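Local coordinates for redox-sensing transcriptional repressor rex (Thermoanaerobacter ethanolicus, PDB 3WG9), which represses transcription as a Rex-family homodimer and probably responds to the cellular NADH/NAD(+) balance through its Rossmann domain, at the interface of chains A and B. Residues are numbered along the deposited sequence; one frame, centred on the assembly and turned at random. Chains: chain A/B, Redox-sensing transcriptional repressor rex.

Contact 1: the interface of chains A and B. Residues chain A 16, 19, 79, 81, 108, 110; chain B 199-200, 203-204.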
# COMPACT_ATOMS: atom_id res chain seq x y z
N PRO A 16 -7.02 6.40 8.50
CA PRO A 16 -5.75 7.07 8.21
C PRO A 16 -5.92 8.05 7.09
O PRO A 16 -5.19 9.02 7.02
CB PRO A 16 -4.82 5.91 7.80
CG PRO A 16 -5.39 4.76 8.60
CD PRO A 16 -6.87 4.93 8.49
N HIS A 19 -7.13 11.25 8.63
CA HIS A 19 -5.98 11.83 9.31
C HIS A 19 -5.02 12.62 8.38
O HIS A 19 -4.54 13.70 8.76
CB HIS A 19 -5.24 10.70 10.07
CG HIS A 19 -4.19 11.18 11.03
ND1 HIS A 19 -2.84 11.16 10.72
CD2 HIS A 19 -4.27 11.65 12.30
CE1 HIS A 19 -2.14 11.57 11.76
NE2 HIS A 19 -2.97 11.86 12.74
N LEU A 79 -6.14 6.60 16.34
CA LEU A 79 -5.21 5.77 15.57
C LEU A 79 -4.06 5.28 16.44
O LEU A 79 -3.16 4.56 15.98
CB LEU A 79 -4.68 6.56 14.37
CG LEU A 79 -5.71 6.73 13.25
CD1 LEU A 79 -4.98 7.63 12.26
CD2 LEU A 79 -6.12 5.35 12.57
N LEU A 81 -1.74 7.07 17.66
CA LEU A 81 -0.54 7.84 17.35
C LEU A 81 -0.17 8.84 18.46
O LEU A 81 0.65 9.73 18.26
CB LEU A 81 -0.71 8.56 16.01
CG LEU A 81 -1.04 7.56 14.87
CD1 LEU A 81 -1.52 8.33 13.66
CD2 LEU A 81 0.18 6.70 14.53
N SER A 108 6.61 9.56 12.96
CA SER A 108 5.26 9.32 13.46
C SER A 108 5.22 8.51 14.75
O SER A 108 4.15 8.26 15.32
CB SER A 108 4.40 8.65 12.38
OG SER A 108 4.54 9.36 11.15
N PHE A 110 7.20 5.45 15.44
CA PHE A 110 7.55 4.04 15.35
C PHE A 110 9.06 3.97 15.40
O PHE A 110 9.73 4.29 14.43
CB PHE A 110 6.95 3.45 14.06
CG PHE A 110 5.45 3.49 14.05
CD1 PHE A 110 4.76 4.65 13.70
CD2 PHE A 110 4.71 2.37 14.44
CE1 PHE A 110 3.33 4.70 13.80
CE2 PHE A 110 3.33 2.40 14.51
CZ PHE A 110 2.63 3.56 14.15
N LEU B 199 0.31 0.89 8.12
CA LEU B 199 0.94 0.88 9.42
C LEU B 199 0.02 1.43 10.49
O LEU B 199 -0.04 0.88 11.62
CB LEU B 199 2.24 1.72 9.33
CG LEU B 199 2.99 1.80 10.66
CD1 LEU B 199 3.41 0.47 11.27
CD2 LEU B 199 4.21 2.74 10.50
N PHE B 200 -0.69 2.52 10.17
CA PHE B 200 -1.52 3.14 11.21
C PHE B 200 -2.70 2.30 11.62
O PHE B 200 -3.33 2.57 12.65
CB PHE B 200 -1.97 4.56 10.88
CG PHE B 200 -0.85 5.53 10.77
CD1 PHE B 200 0.45 5.18 11.16
CD2 PHE B 200 -1.07 6.77 10.22
CE1 PHE B 200 1.50 6.09 11.05
CE2 PHE B 200 -0.03 7.71 10.12
CZ PHE B 200 1.27 7.36 10.52
N SER B 203 -1.28 0.44 14.72
CA SER B 203 -1.40 1.22 15.96
C SER B 203 -2.87 1.26 16.42
O SER B 203 -3.17 1.22 17.64
CB SER B 203 -0.81 2.62 15.79
OG SER B 203 -1.19 3.19 14.55
N TYR B 204 -3.79 1.36 15.46
CA TYR B 204 -5.19 1.42 15.82
C TYR B 204 -5.63 0.18 16.56
O TYR B 204 -6.24 0.25 17.66
CB TYR B 204 -6.08 1.72 14.62
CG TYR B 204 -7.54 1.63 15.02
CD1 TYR B 204 -8.33 2.77 15.15
CD2 TYR B 204 -8.13 0.40 15.23
CE1 TYR B 204 -9.70 2.66 15.53
CE2 TYR B 204 -9.46 0.28 15.62
CZ TYR B 204 -10.24 1.41 15.74
OH TYR B 204 -11.58 1.24 16.09
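B:Phe200 drives its ring among A:Leu81, A:Ser108 and A:Phe110, a worked example of how an aromatic residue of a swapped helix seats itself in a partner subunit. The apolar contacts come first. A:Leu81 crosses the ring at about a right angle and lays CD2 over one face, offset toward the rim, 3.7 Å from B:Phe200 CD1. A:Ser108 packs CB against CZ at the far end of the ring, with its hydroxyl OG in plane at the edge. A:Phe110 comes in obliquely, CE1 to CE1 of B:Phe200 at 3.6 Å. The same A:Phe110 ring carries CD2 of B:Leu199 over its centre, 3.7 Å from the centroid, the two side chains meeting tip to tip. An alanine in place of A:Phe110 would probably open a gap beside B:Phe200 and leave the B:Leu199 methyls without this aromatic face. A polar contact is made by B:Ser203 OG, which donates to the carbonyl O of A:Leu79, 2.8 Å away and nearly in line with the C=O (170°). OG sits between the backbone N and the carbonyl carbon (chi1 43°) and also comes within 2.9 Å of O of B:Phe200, from above that carbonyl's plane; one hydroxyl hydrogen serves both. In the fold, helix 195-214 of chain B here passes between helix 9-27 of chain A and the start of strand 110-117.

Contact 2: the interface of chains A and B. Residues chain A 105, 110, 149, 175, 191, 193; chain B 195-196, 198-199, 202.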
# COMPACT_ATOMS: atom_id res chain seq x y z
N PHE A 105 8.00 7.13 9.18
CA PHE A 105 7.43 6.26 10.24
C PHE A 105 8.00 6.62 11.63
O PHE A 105 7.23 6.77 12.58
CB PHE A 105 7.68 4.77 9.96
CG PHE A 105 7.20 4.29 8.62
CD1 PHE A 105 6.07 4.83 8.02
CD2 PHE A 105 7.90 3.29 7.96
CE1 PHE A 105 5.67 4.41 6.74
CE2 PHE A 105 7.51 2.87 6.71
CZ PHE A 105 6.39 3.42 6.11
N PHE A 110 7.20 5.45 15.44
CA PHE A 110 7.55 4.04 15.35
C PHE A 110 9.06 3.97 15.40
O PHE A 110 9.73 4.29 14.43
CB PHE A 110 6.95 3.45 14.06
CG PHE A 110 5.45 3.49 14.05
CD1 PHE A 110 4.76 4.65 13.70
CD2 PHE A 110 4.71 2.37 14.44
CE1 PHE A 110 3.33 4.70 13.80
CE2 PHE A 110 3.33 2.40 14.51
CZ PHE A 110 2.63 3.56 14.15
N ILE A 149 6.14 -4.24 17.57
CA ILE A 149 5.75 -4.62 16.22
C ILE A 149 6.93 -5.21 15.49
O ILE A 149 8.01 -4.60 15.43
CB ILE A 149 5.32 -3.34 15.39
CG1 ILE A 149 4.08 -2.64 16.01
CG2 ILE A 149 4.93 -3.77 13.95
CD1 ILE A 149 3.84 -1.22 15.34
N TRP A 175 3.73 -6.62 10.91
CA TRP A 175 3.49 -5.89 9.66
C TRP A 175 4.25 -6.61 8.59
O TRP A 175 5.49 -6.61 8.57
CB TRP A 175 4.01 -4.44 9.77
CG TRP A 175 3.51 -3.49 8.72
CD1 TRP A 175 2.29 -3.54 8.09
CD2 TRP A 175 4.15 -2.30 8.25
NE1 TRP A 175 2.12 -2.45 7.30
CE2 TRP A 175 3.27 -1.70 7.33
CE3 TRP A 175 5.35 -1.65 8.57
CZ2 TRP A 175 3.56 -0.49 6.71
CZ3 TRP A 175 5.65 -0.45 7.90
CH2 TRP A 175 4.76 0.11 6.99
N GLU A 191 -0.94 -7.47 9.76
CA GLU A 191 -1.31 -6.58 8.67
C GLU A 191 -0.43 -6.87 7.48
O GLU A 191 0.79 -6.77 7.58
CB GLU A 191 -1.13 -5.10 9.15
CG GLU A 191 -1.25 -4.02 8.07
CD GLU A 191 -2.59 -3.93 7.38
OE1 GLU A 191 -3.55 -4.64 7.78
OE2 GLU A 191 -2.71 -3.11 6.45
N VAL A 193 0.87 -6.24 3.68
CA VAL A 193 0.91 -5.12 2.72
C VAL A 193 0.69 -5.71 1.37
O VAL A 193 1.37 -6.72 1.03
CB VAL A 193 2.33 -4.44 2.78
CG1 VAL A 193 2.49 -3.42 1.63
CG2 VAL A 193 2.49 -3.74 4.15
N LEU B 195 2.04 3.93 2.43
CA LEU B 195 2.31 2.82 3.37
C LEU B 195 1.83 3.09 4.81
O LEU B 195 1.44 2.19 5.53
CB LEU B 195 3.83 2.61 3.44
CG LEU B 195 4.46 2.07 2.14
CD1 LEU B 195 5.96 1.70 2.40
CD2 LEU B 195 3.73 0.81 1.70
N SER B 196 1.98 4.33 5.27
CA SER B 196 1.47 4.65 6.62
C SER B 196 -0.02 4.36 6.79
O SER B 196 -0.49 4.05 7.91
CB SER B 196 1.88 6.10 7.00
OG SER B 196 0.94 6.97 6.41
N SER B 198 -1.43 1.74 5.91
CA SER B 198 -1.41 0.33 6.47
C SER B 198 -0.86 0.27 7.91
O SER B 198 -1.45 -0.32 8.81
CB SER B 198 -0.62 -0.60 5.49
OG SER B 198 -0.42 -1.88 6.06
N LEU B 199 0.31 0.89 8.12
CA LEU B 199 0.94 0.88 9.42
C LEU B 199 0.02 1.43 10.49
O LEU B 199 -0.04 0.88 11.62
CB LEU B 199 2.24 1.72 9.33
CG LEU B 199 2.99 1.80 10.66
CD1 LEU B 199 3.41 0.47 11.27
CD2 LEU B 199 4.21 2.74 10.50
N VAL B 202 -2.20 -0.79 12.40
CA VAL B 202 -1.67 -1.66 13.42
C VAL B 202 -1.69 -0.83 14.74
O VAL B 202 -2.05 -1.34 15.79
CB VAL B 202 -0.21 -2.09 13.07
CG1 VAL B 202 0.45 -2.85 14.24
CG2 VAL B 202 -0.21 -2.86 11.74
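B:Leu199 and A:Trp175 cross at about a right angle, and the leucine, followed outward, illustrates how one aliphatic side chain can serve several aromatic partners. Its CB lies over one face of the indole, offset toward the rim of the six-membered ring and 3.7 Å from A:Trp175 CZ2. CG, anti to the backbone N (chi1 180°), carries the branch away from the helix to the A:Phe110 ring already engaged by its methyls. Of these, CD1 also touches the indole at CE3 of A:Trp175, 3.9 Å away, while CD2 reaches CD1 of A:Phe105 at 3.7 Å. The tip thus touches three aromatic residues, A:Phe105, A:Phe110 and A:Trp175. The A:Phe105 ring continues to B:Leu195, whose CB packs against its CZ. On the other side of the leucine along the helix, B:Val202 splits its branches: CG1 meets A:Ile149 CD1 tip to tip, and CG2 lies 3.6 Å from CB of A:Glu191. The chain A residues here belong to its Rossmann domain, against which the helix of chain B lies. At the polar border of the contact, the hydroxyl of B:Ser198 is gripped twice, which should fix its rotation. The indole N-H of A:Trp175 donates from NE1 to OG of B:Ser198 at 2.9 Å, almost straight (170° at the hydrogen) and close to the ring plane. That OG in turn donates to carboxylate OE2 of A:Glu191 at 2.6 Å, on the anti lone pair.

Contact 3: the interface of chains A and B. Residues chain A 5, 9, 12-13, 16, 191; chain B 197, 200-201, 204-205.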
# COMPACT_ATOMS: atom_id res chain seq x y z
N THR A 5 -11.66 -7.27 15.66
CA THR A 5 -11.83 -5.83 16.04
C THR A 5 -13.23 -5.53 16.57
O THR A 5 -14.12 -6.34 16.37
CB THR A 5 -11.48 -4.81 14.91
OG1 THR A 5 -12.37 -4.98 13.80
CG2 THR A 5 -10.04 -4.96 14.44
N MET A 9 -13.24 -3.24 9.93
CA MET A 9 -12.00 -3.00 9.20
C MET A 9 -12.20 -2.00 8.09
O MET A 9 -11.33 -1.19 7.79
CB MET A 9 -11.43 -4.32 8.66
CG MET A 9 -10.69 -5.14 9.68
SD MET A 9 -9.29 -4.30 10.50
CE MET A 9 -8.20 -3.76 9.17
N ILE A 12 -11.98 1.16 9.84
CA ILE A 12 -10.60 1.41 10.32
C ILE A 12 -9.68 1.90 9.20
O ILE A 12 -8.86 2.83 9.39
CB ILE A 12 -10.08 0.16 11.02
CG1 ILE A 12 -10.88 -0.11 12.30
CG2 ILE A 12 -8.53 0.19 11.30
CD1 ILE A 12 -10.75 -1.50 12.82
N ARG A 13 -9.80 1.29 8.01
CA ARG A 13 -8.94 1.66 6.90
C ARG A 13 -9.23 3.03 6.27
O ARG A 13 -8.36 3.61 5.61
CB ARG A 13 -8.99 0.58 5.82
CG ARG A 13 -8.49 -0.78 6.32
CD ARG A 13 -8.07 -1.71 5.15
NE ARG A 13 -7.56 -3.01 5.61
CZ ARG A 13 -6.31 -3.24 6.03
NH1 ARG A 13 -5.41 -2.25 6.11
NH2 ARG A 13 -5.94 -4.48 6.36
N PRO A 16 -7.02 6.40 8.50
CA PRO A 16 -5.75 7.07 8.21
C PRO A 16 -5.92 8.05 7.09
O PRO A 16 -5.19 9.02 7.02
CB PRO A 16 -4.82 5.91 7.80
CG PRO A 16 -5.39 4.76 8.60
CD PRO A 16 -6.87 4.93 8.49
N GLU A 191 -0.94 -7.47 9.76
CA GLU A 191 -1.31 -6.58 8.67
C GLU A 191 -0.43 -6.87 7.48
O GLU A 191 0.79 -6.77 7.58
CB GLU A 191 -1.13 -5.10 9.15
CG GLU A 191 -1.25 -4.02 8.07
CD GLU A 191 -2.59 -3.93 7.38
OE1 GLU A 191 -3.55 -4.64 7.78
OE2 GLU A 191 -2.71 -3.11 6.45
N ASP B 197 -0.80 4.38 5.69
CA ASP B 197 -2.23 4.06 5.84
C ASP B 197 -2.34 2.61 6.35
O ASP B 197 -3.28 2.28 7.10
CB ASP B 197 -3.00 4.15 4.53
CG ASP B 197 -3.31 5.59 4.08
OD1 ASP B 197 -2.82 6.57 4.70
OD2 ASP B 197 -4.02 5.73 3.06
N PHE B 200 -0.69 2.52 10.17
CA PHE B 200 -1.52 3.14 11.21
C PHE B 200 -2.70 2.30 11.62
O PHE B 200 -3.33 2.57 12.65
CB PHE B 200 -1.97 4.56 10.88
CG PHE B 200 -0.85 5.53 10.77
CD1 PHE B 200 0.45 5.18 11.16
CD2 PHE B 200 -1.07 6.77 10.22
CE1 PHE B 200 1.50 6.09 11.05
CE2 PHE B 200 -0.03 7.71 10.12
CZ PHE B 200 1.27 7.36 10.52
N THR B 201 -3.05 1.29 10.82
CA THR B 201 -4.04 0.35 11.32
C THR B 201 -3.53 -0.60 12.33
O THR B 201 -4.31 -1.19 13.08
CB THR B 201 -4.77 -0.50 10.17
OG1 THR B 201 -3.84 -1.47 9.66
CG2 THR B 201 -5.26 0.43 9.00
N TYR B 204 -3.79 1.36 15.46
CA TYR B 204 -5.19 1.42 15.82
C TYR B 204 -5.63 0.18 16.56
O TYR B 204 -6.24 0.25 17.66
CB TYR B 204 -6.08 1.72 14.62
CG TYR B 204 -7.54 1.63 15.02
CD1 TYR B 204 -8.33 2.77 15.15
CD2 TYR B 204 -8.13 0.40 15.23
CE1 TYR B 204 -9.70 2.66 15.53
CE2 TYR B 204 -9.46 0.28 15.62
CZ TYR B 204 -10.24 1.41 15.74
OH TYR B 204 -11.58 1.24 16.09
N ARG B 205 -5.20 -0.97 16.05
CA ARG B 205 -5.65 -2.23 16.61
C ARG B 205 -4.99 -2.61 17.91
O ARG B 205 -5.63 -3.25 18.76
CB ARG B 205 -5.49 -3.38 15.61
CG ARG B 205 -6.52 -3.30 14.50
CD ARG B 205 -6.29 -4.41 13.48
NE ARG B 205 -5.46 -3.88 12.40
CZ ARG B 205 -5.09 -4.61 11.35
NH1 ARG B 205 -5.51 -5.89 11.29
NH2 ARG B 205 -4.36 -4.09 10.38
O HOH W 1 -5.15 -7.22 8.92
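Helix 9-27, in the winged-helix DNA-binding region of chain A, here meets helix 195-214 of chain B, with A:Glu191 of strand 189-192 supplying the carboxylate that both arginines bind. A:Ile12 crosses B:Tyr204 at about a right angle, CD1 lying 3.6 Å from ring atom CE2, while its CG2 branch packs on B:Thr201. Farther along, A:Pro16 sets CB against CA of B:Asp197. A:Arg13 grips A:Glu191 of its own chain end-on, NH1 to OE2 at 2.9 Å and NH2 to OE1 at 2.8 Å. B:Arg205 forms the salt bridge across the interface, its NH2 2.8 Å from A:Glu191 OE1, approaching from above the carboxylate with the two planes 83° apart. A bend at chi3 (-94°) turns the B:Arg205 guanidinium back along its own helix, where NE donates to O of B:Thr201 and NH2 to its hydroxyl OG1. CE of A:Met9 lies over the centre of one face of the B:Arg205 guanidinium and, nearer the rim, over a face of that of A:Arg13; water 1 joins B:Arg205 NH1 to A:Glu191 OE1. The shared carboxylate probably offsets repulsion between the two arginines: NH2 of A:Arg13 and NH2 of B:Arg205 stand 4.3 Å apart. The site ties the DNA-binding and Rossmann regions of one subunit to the exchanged helix of the other, helping to hold the homodimer together.

Contacts 1 and 2 lie about 8 Å apart between the centres of their C-alpha atoms, as do contacts 1 and 3, while contacts 2 and 3 are about 9 Å apart. All three use helix 195-214 of chain B, which shows different sides to chain A. A:Phe110 and B:Leu199 join contact 1 to contact 2; A:Pro16, B:Phe200 and B:Tyr204 join contact 1 to contact 3; A:Glu191 belongs to contacts 2 and 3. Two-fold symmetry repeats the set with the chains exchanged. A shift between the Rossmann domains would therefore probably be felt by the DNA-binding helices, a plausible route for redox sensing.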